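Local coordinates for protein peroxiredoxin (Clostridioides difficile, PDB 6TSB) that joins a peroxiredoxin part, which probably reduces peroxides, to the family 18 chitinase domain of this chain, which hydrolyses the β-1,4 linkages of chitin, at residues Tyr308-Ser313 and Gly362-Phe367; Leu312-Lys317 and Ala343-Ile348. All coordinates share one frame; numbering follows the deposited sequence.

How the interactions relate
Helix 311-323 is common to both contacts, and L312 and S313 belong to each. Interaction 1 lies at its N-terminal end, where the tail 362-367 lays Y364 against the first turn; interaction 2 follows on a different side of the helix, where I314 meets helix 341-351. Their centres are 11 Å apart. They touch directly through the salt bridge between D309 OD2 and K317 NZ (2.7 Å), and through T345 CG2, which packs 3.4 Å from A311 O. Both sit far from the middle of the elongated chain, with centres about 26 and 36 Å from the chain centre, and both border the second subunit, where F367 of that subunit packs on L312.

Interaction 1 (Tyr308-Ser313 and Gly362-Phe367); sequences YDDALS and GIYGQF
Y364 reaches from the C-terminal tail to the first turn of helix 311-323 and meets L312 with its ring and D310 with its hydroxyl. Its CB points toward the helix, and with CG anti to the carbonyl carbon (chi1 -69°) the ring is carried on in that direction. Y364 CD2 is the first ring atom to touch, 3.9 Å from L312 CD2. Beyond it, Y364 CE1 and CE2 both lie 3.9 Å from L312 CB, and Y364 CZ is nearer, at 3.6 Å. L312 CB stands over one ring face, displaced toward the rim, in a CH-pi contact 3.9 Å from the ring centroid. At the tip, Y364 OH gives a weak hydrogen bond to D310 OD2 (2.8 Å). D310 OD2 lies at the ring edge, near its plane, while the carboxylate plane is turned 77° from that of the ring. OD2 has a stronger partner in the hydroxyl of Y287, so two tyrosines converge on one carboxylate oxygen. The other oxygen, D310 OD1, caps the helix: S313 N reaches it nearly straight (3.2 Å, N-H···O 167°), whereas the bond from L312 N is weak. In return D310 N donates to S313 OG at 3.3 Å, and S313 OG donates to D309 OD2. This reciprocal pair is a capping box, with D310 as the N-cap residue, here tied through its second oxygen to the C-terminal tail of the chain.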
loop_
_atom_site.group_PDB
_atom_site.type_symbol
_atom_site.label_atom_id
_atom_site.label_comp_id
_atom_site.label_asym_id
_atom_site.label_seq_id
_atom_site.Cartn_x
_atom_site.Cartn_y
_atom_site.Cartn_z
ATOM N N TYR A 308 -6.931 -11.983 -3.546
ATOM C CA TYR A 308 -7.850 -11.271 -4.464
ATOM C C TYR A 308 -6.999 -10.480 -5.452
ATOM O O TYR A 308 -5.774 -10.675 -5.434
ATOM C CB TYR A 308 -8.848 -10.424 -3.669
ATOM C CG TYR A 308 -8.282 -9.265 -2.888
ATOM C CD1 TYR A 308 -7.544 -9.473 -1.733
ATOM C CD2 TYR A 308 -8.521 -7.955 -3.275
ATOM C CE1 TYR A 308 -7.016 -8.413 -1.006
ATOM C CE2 TYR A 308 -8.022 -6.882 -2.550
ATOM C CZ TYR A 308 -7.263 -7.112 -1.411
ATOM O OH TYR A 308 -6.747 -6.072 -0.694
ATOM N N ASP A 309 -7.652 -9.689 -6.304
ATOM C CA ASP A 309 -7.057 -8.685 -7.220
ATOM C C ASP A 309 -7.583 -7.274 -6.853
ATOM O O ASP A 309 -8.825 -7.074 -6.659
ATOM C CB ASP A 309 -7.349 -9.061 -8.679
ATOM C CG ASP A 309 -6.494 -10.212 -9.202
ATOM O OD1 ASP A 309 -6.643 -11.363 -8.701
ATOM O OD2 ASP A 309 -5.652 -9.944 -10.085
ATOM N N ASP A 310 -6.671 -6.305 -6.761
ATOM C CA ASP A 310 -7.002 -4.873 -6.506
ATOM C C ASP A 310 -6.567 -4.095 -7.743
ATOM O O ASP A 310 -6.350 -4.743 -8.790
ATOM C CB ASP A 310 -6.372 -4.375 -5.204
ATOM C CG ASP A 310 -4.856 -4.283 -5.242
ATOM O OD1 ASP A 310 -4.249 -4.711 -6.266
ATOM O OD2 ASP A 310 -4.286 -3.786 -4.241
ATOM N N ALA A 311 -6.434 -2.781 -7.630
ATOM C CA ALA A 311 -6.233 -1.879 -8.786
ATOM C C ALA A 311 -4.839 -2.089 -9.413
ATOM O O ALA A 311 -4.673 -1.903 -10.662
ATOM C CB ALA A 311 -6.417 -0.468 -8.318
ATOM N N LEU A 312 -3.860 -2.395 -8.560
ATOM C CA LEU A 312 -2.440 -2.587 -8.939
ATOM C C LEU A 312 -2.293 -3.924 -9.689
ATOM O O LEU A 312 -1.791 -3.897 -10.828
ATOM C CB LEU A 312 -1.548 -2.557 -7.695
ATOM C CG LEU A 312 -0.075 -2.856 -7.971
ATOM C CD1 LEU A 312 0.514 -1.786 -8.896
ATOM C CD2 LEU A 312 0.731 -3.009 -6.676
ATOM N N SER A 313 -2.686 -5.056 -9.090
ATOM C CA SER A 313 -2.604 -6.378 -9.774
ATOM C C SER A 313 -3.497 -6.395 -11.035
ATOM O O SER A 313 -3.105 -7.091 -11.982
ATOM C CB SER A 313 -2.845 -7.532 -8.834
ATOM O OG SER A 313 -4.217 -7.636 -8.503
ATOM N N GLY A 362 -0.403 7.857 -7.057
ATOM C CA GLY A 362 -0.967 8.570 -5.898
ATOM C C GLY A 362 -1.642 7.646 -4.900
ATOM O O GLY A 362 -2.569 8.113 -4.227
ATOM N N ILE A 363 -1.212 6.388 -4.794
ATOM C CA ILE A 363 -1.829 5.360 -3.892
ATOM C C ILE A 363 -0.752 4.389 -3.366
ATOM O O ILE A 363 -0.760 4.066 -2.151
ATOM C CB ILE A 363 -2.952 4.580 -4.614
ATOM C CG1 ILE A 363 -4.095 5.488 -5.091
ATOM C CG2 ILE A 363 -3.456 3.457 -3.714
ATOM C CD1 ILE A 363 -5.114 4.807 -5.981
ATOM N N TYR A 364 0.098 3.874 -4.254
ATOM C CA TYR A 364 1.059 2.793 -3.936
ATOM C C TYR A 364 2.438 3.385 -3.658
ATOM O O TYR A 364 3.048 4.023 -4.559
ATOM C CB TYR A 364 1.057 1.755 -5.053
ATOM C CG TYR A 364 -0.238 0.995 -5.068
ATOM C CD1 TYR A 364 -1.330 1.437 -5.808
ATOM C CD2 TYR A 364 -0.402 -0.130 -4.269
ATOM C CE1 TYR A 364 -2.532 0.737 -5.801
ATOM C CE2 TYR A 364 -1.600 -0.836 -4.245
ATOM C CZ TYR A 364 -2.668 -0.404 -5.018
ATOM O OH TYR A 364 -3.845 -1.106 -4.997
ATOM N N GLY A 365 2.892 3.149 -2.425
ATOM C CA GLY A 365 4.246 3.448 -1.934
ATOM C C GLY A 365 5.298 2.681 -2.716
ATOM O O GLY A 365 5.291 1.414 -2.657
ATOM N N GLN A 366 6.141 3.439 -3.432
ATOM C CA GLN A 366 7.365 2.981 -4.133
ATOM C C GLN A 366 8.586 3.238 -3.227
ATOM O O GLN A 366 8.580 4.234 -2.475
ATOM C CB GLN A 366 7.441 3.664 -5.512
ATOM C CG GLN A 366 6.192 3.469 -6.385
ATOM C CD GLN A 366 5.808 2.019 -6.588
ATOM O OE1 GLN A 366 4.815 1.526 -6.052
ATOM N NE2 GLN A 366 6.627 1.306 -7.344
ATOM N N PHE A 367 9.592 2.359 -3.275
ATOM C CA PHE A 367 10.951 2.602 -2.716
ATOM C C PHE A 367 11.663 3.654 -3.589
ATOM O O PHE A 367 11.497 3.719 -4.823
ATOM C CB PHE A 367 11.725 1.283 -2.581
ATOM C CG PHE A 367 11.020 0.244 -1.740
ATOM C CD1 PHE A 367 10.943 0.378 -0.361
ATOM C CD2 PHE A 367 10.408 -0.858 -2.327
ATOM C CE1 PHE A 367 10.272 -0.563 0.404
ATOM C CE2 PHE A 367 9.742 -1.799 -1.557
ATOM C CZ PHE A 367 9.669 -1.644 -0.196
ATOM O OXT PHE A 367 12.422 4.503 -3.088
#

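Interaction 2 (Leu312-Lys317 and Ala343-Ile348); sequences LSIFLK and ARTMSI
I314 and T345 meet methyl to methyl between helices 311-323 and 341-351, with their CG2 atoms 3.6 Å apart and their side chains crossing at about a right angle. The same I314 CG2 also lies against the next residue, 3.6 Å from M346 CA and 4.0 Å from M346 CB. I314 thus lodges against two consecutive residues of the partner helix, and the CA atoms of I314 and M346 approach to 6.0 Å. I314 CB adds a contact of 3.7 Å with T345 CG2, and CD1 reaches the same methyl more loosely. The rotation of T345 decides what it offers: with OG1 beside its backbone N (chi1 -61°), the hydroxyl bonds back to I341 O in its own helix, and CG2 is left to face I314. M346 has a different role. Its extended chain carries the sulfur away from I314, and the last torsion (chi3 81°) turns the end further; it packs on V329 and S331 of strand 328-332 and on A39 of the second subunit. F315, next to I314, packs instead on L356, K357 and L360 of helix 353-361. Helix 311-323, strand 328-332 and helix 341-351 follow one another as an alpha-beta-alpha run of the kind found at the end of a TIM barrel. The packing of M346 on A39, in strand 37-43 of the second subunit, is consistent with the two subunits exchanging barrel segments (a domain swap). Between the two six-residue segments no hydrogen bond forms: the buried contact is carried by aliphatic carbons and depends on shape, with the threonine hydroxyl satisfied within its own helix.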
loop_
_atom_site.group_PDB
_atom_site.type_symbol
_atom_site.label_atom_id
_atom_site.label_comp_id
_atom_site.label_asym_id
_atom_site.label_seq_id
_atom_site.Cartn_x
_atom_site.Cartn_y
_atom_site.Cartn_z
ATOM N N LEU A 312 -3.860 -2.395 -8.560
ATOM C CA LEU A 312 -2.440 -2.587 -8.939
ATOM C C LEU A 312 -2.293 -3.924 -9.689
ATOM O O LEU A 312 -1.791 -3.897 -10.828
ATOM C CB LEU A 312 -1.548 -2.557 -7.695
ATOM C CG LEU A 312 -0.075 -2.856 -7.971
ATOM C CD1 LEU A 312 0.514 -1.786 -8.896
ATOM C CD2 LEU A 312 0.731 -3.009 -6.676
ATOM N N SER A 313 -2.686 -5.056 -9.090
ATOM C CA SER A 313 -2.604 -6.378 -9.774
ATOM C C SER A 313 -3.497 -6.395 -11.035
ATOM O O SER A 313 -3.105 -7.091 -11.982
ATOM C CB SER A 313 -2.845 -7.532 -8.834
ATOM O OG SER A 313 -4.217 -7.636 -8.503
ATOM N N ILE A 314 -4.546 -5.568 -11.151
ATOM C CA ILE A 314 -5.334 -5.453 -12.429
ATOM C C ILE A 314 -4.581 -4.609 -13.454
ATOM O O ILE A 314 -4.679 -4.902 -14.688
ATOM C CB ILE A 314 -6.739 -4.863 -12.208
ATOM C CG1 ILE A 314 -7.612 -5.803 -11.375
ATOM C CG2 ILE A 314 -7.400 -4.494 -13.532
ATOM C CD1 ILE A 314 -8.869 -5.162 -10.867
ATOM N N PHE A 315 -3.905 -3.551 -13.006
ATOM C CA PHE A 315 -3.036 -2.744 -13.902
ATOM C C PHE A 315 -1.923 -3.640 -14.489
ATOM O O PHE A 315 -1.711 -3.628 -15.703
ATOM C CB PHE A 315 -2.461 -1.556 -13.138
ATOM C CG PHE A 315 -1.332 -0.877 -13.862
ATOM C CD1 PHE A 315 -1.591 0.007 -14.896
ATOM C CD2 PHE A 315 -0.014 -1.141 -13.507
ATOM C CE1 PHE A 315 -0.549 0.628 -15.567
ATOM C CE2 PHE A 315 1.030 -0.522 -14.174
ATOM C CZ PHE A 315 0.761 0.359 -15.202
ATOM N N LEU A 316 -1.295 -4.460 -13.643
ATOM C CA LEU A 316 -0.189 -5.387 -13.992
ATOM C C LEU A 316 -0.693 -6.506 -14.933
ATOM O O LEU A 316 -0.027 -6.726 -15.983
ATOM C CB LEU A 316 0.415 -5.919 -12.686
ATOM C CG LEU A 316 1.178 -4.872 -11.863
ATOM C CD1 LEU A 316 1.898 -5.526 -10.690
ATOM C CD2 LEU A 316 2.167 -4.103 -12.733
ATOM N N LYS A 317 -1.838 -7.136 -14.620
ATOM C CA LYS A 317 -2.509 -8.124 -15.518
ATOM C C LYS A 317 -2.845 -7.472 -16.865
ATOM O O LYS A 317 -2.540 -8.114 -17.878
ATOM C CB LYS A 317 -3.720 -8.756 -14.827
ATOM C CG LYS A 317 -3.324 -9.986 -14.027
ATOM C CD LYS A 317 -4.270 -10.404 -12.912
ATOM C CE LYS A 317 -3.572 -11.385 -11.996
ATOM N NZ LYS A 317 -4.524 -12.152 -11.177
ATOM N N ALA A 343 -14.143 -3.112 -12.354
ATOM C CA ALA A 343 -14.512 -3.034 -13.777
ATOM C C ALA A 343 -13.813 -1.829 -14.417
ATOM O O ALA A 343 -13.261 -1.975 -15.527
ATOM C CB ALA A 343 -16.013 -2.961 -13.913
ATOM N N ARG A 344 -13.871 -0.672 -13.758
ATOM C CA ARG A 344 -13.297 0.599 -14.279
ATOM C C ARG A 344 -11.786 0.408 -14.483
ATOM O O ARG A 344 -11.276 0.735 -15.575
ATOM C CB ARG A 344 -13.580 1.744 -13.301
ATOM C CG ARG A 344 -13.509 3.128 -13.930
ATOM C CD ARG A 344 -13.696 4.255 -12.926
ATOM N NE ARG A 344 -12.913 5.418 -13.315
ATOM C CZ ARG A 344 -11.659 5.667 -12.922
ATOM N NH1 ARG A 344 -11.014 4.854 -12.099
ATOM N NH2 ARG A 344 -11.048 6.754 -13.355
ATOM N N THR A 345 -11.120 -0.098 -13.447
ATOM C CA THR A 345 -9.661 -0.347 -13.387
ATOM C C THR A 345 -9.320 -1.245 -14.574
ATOM O O THR A 345 -8.413 -0.869 -15.336
ATOM C CB THR A 345 -9.234 -1.000 -12.061
ATOM O OG1 THR A 345 -9.544 -0.149 -10.961
ATOM C CG2 THR A 345 -7.751 -1.300 -11.984
ATOM N N MET A 346 -10.050 -2.360 -14.724
ATOM C CA MET A 346 -9.864 -3.340 -15.820
ATOM C C MET A 346 -10.114 -2.653 -17.177
ATOM O O MET A 346 -9.301 -2.838 -18.107
ATOM C CB MET A 346 -10.793 -4.540 -15.607
ATOM C CG MET A 346 -10.630 -5.601 -16.648
ATOM S SD MET A 346 -11.607 -7.064 -16.274
ATOM C CE MET A 346 -13.181 -6.470 -16.893
ATOM N N SER A 347 -11.134 -1.813 -17.314
ATOM C CA SER A 347 -11.423 -1.163 -18.623
ATOM C C SER A 347 -10.342 -0.124 -18.965
ATOM O O SER A 347 -9.947 0.002 -20.155
ATOM C CB SER A 347 -12.778 -0.533 -18.643
ATOM O OG SER A 347 -13.039 -0.042 -19.957
ATOM N N ILE A 348 -9.904 0.638 -17.967
ATOM C CA ILE A 348 -8.904 1.723 -18.180
ATOM C C ILE A 348 -7.536 1.052 -18.430
ATOM O O ILE A 348 -6.808 1.514 -19.348
ATOM C CB ILE A 348 -8.938 2.732 -17.003
ATOM C CG1 ILE A 348 -10.271 3.488 -16.932
ATOM C CG2 ILE A 348 -7.774 3.706 -17.076
ATOM C CD1 ILE A 348 -10.719 4.099 -18.250
#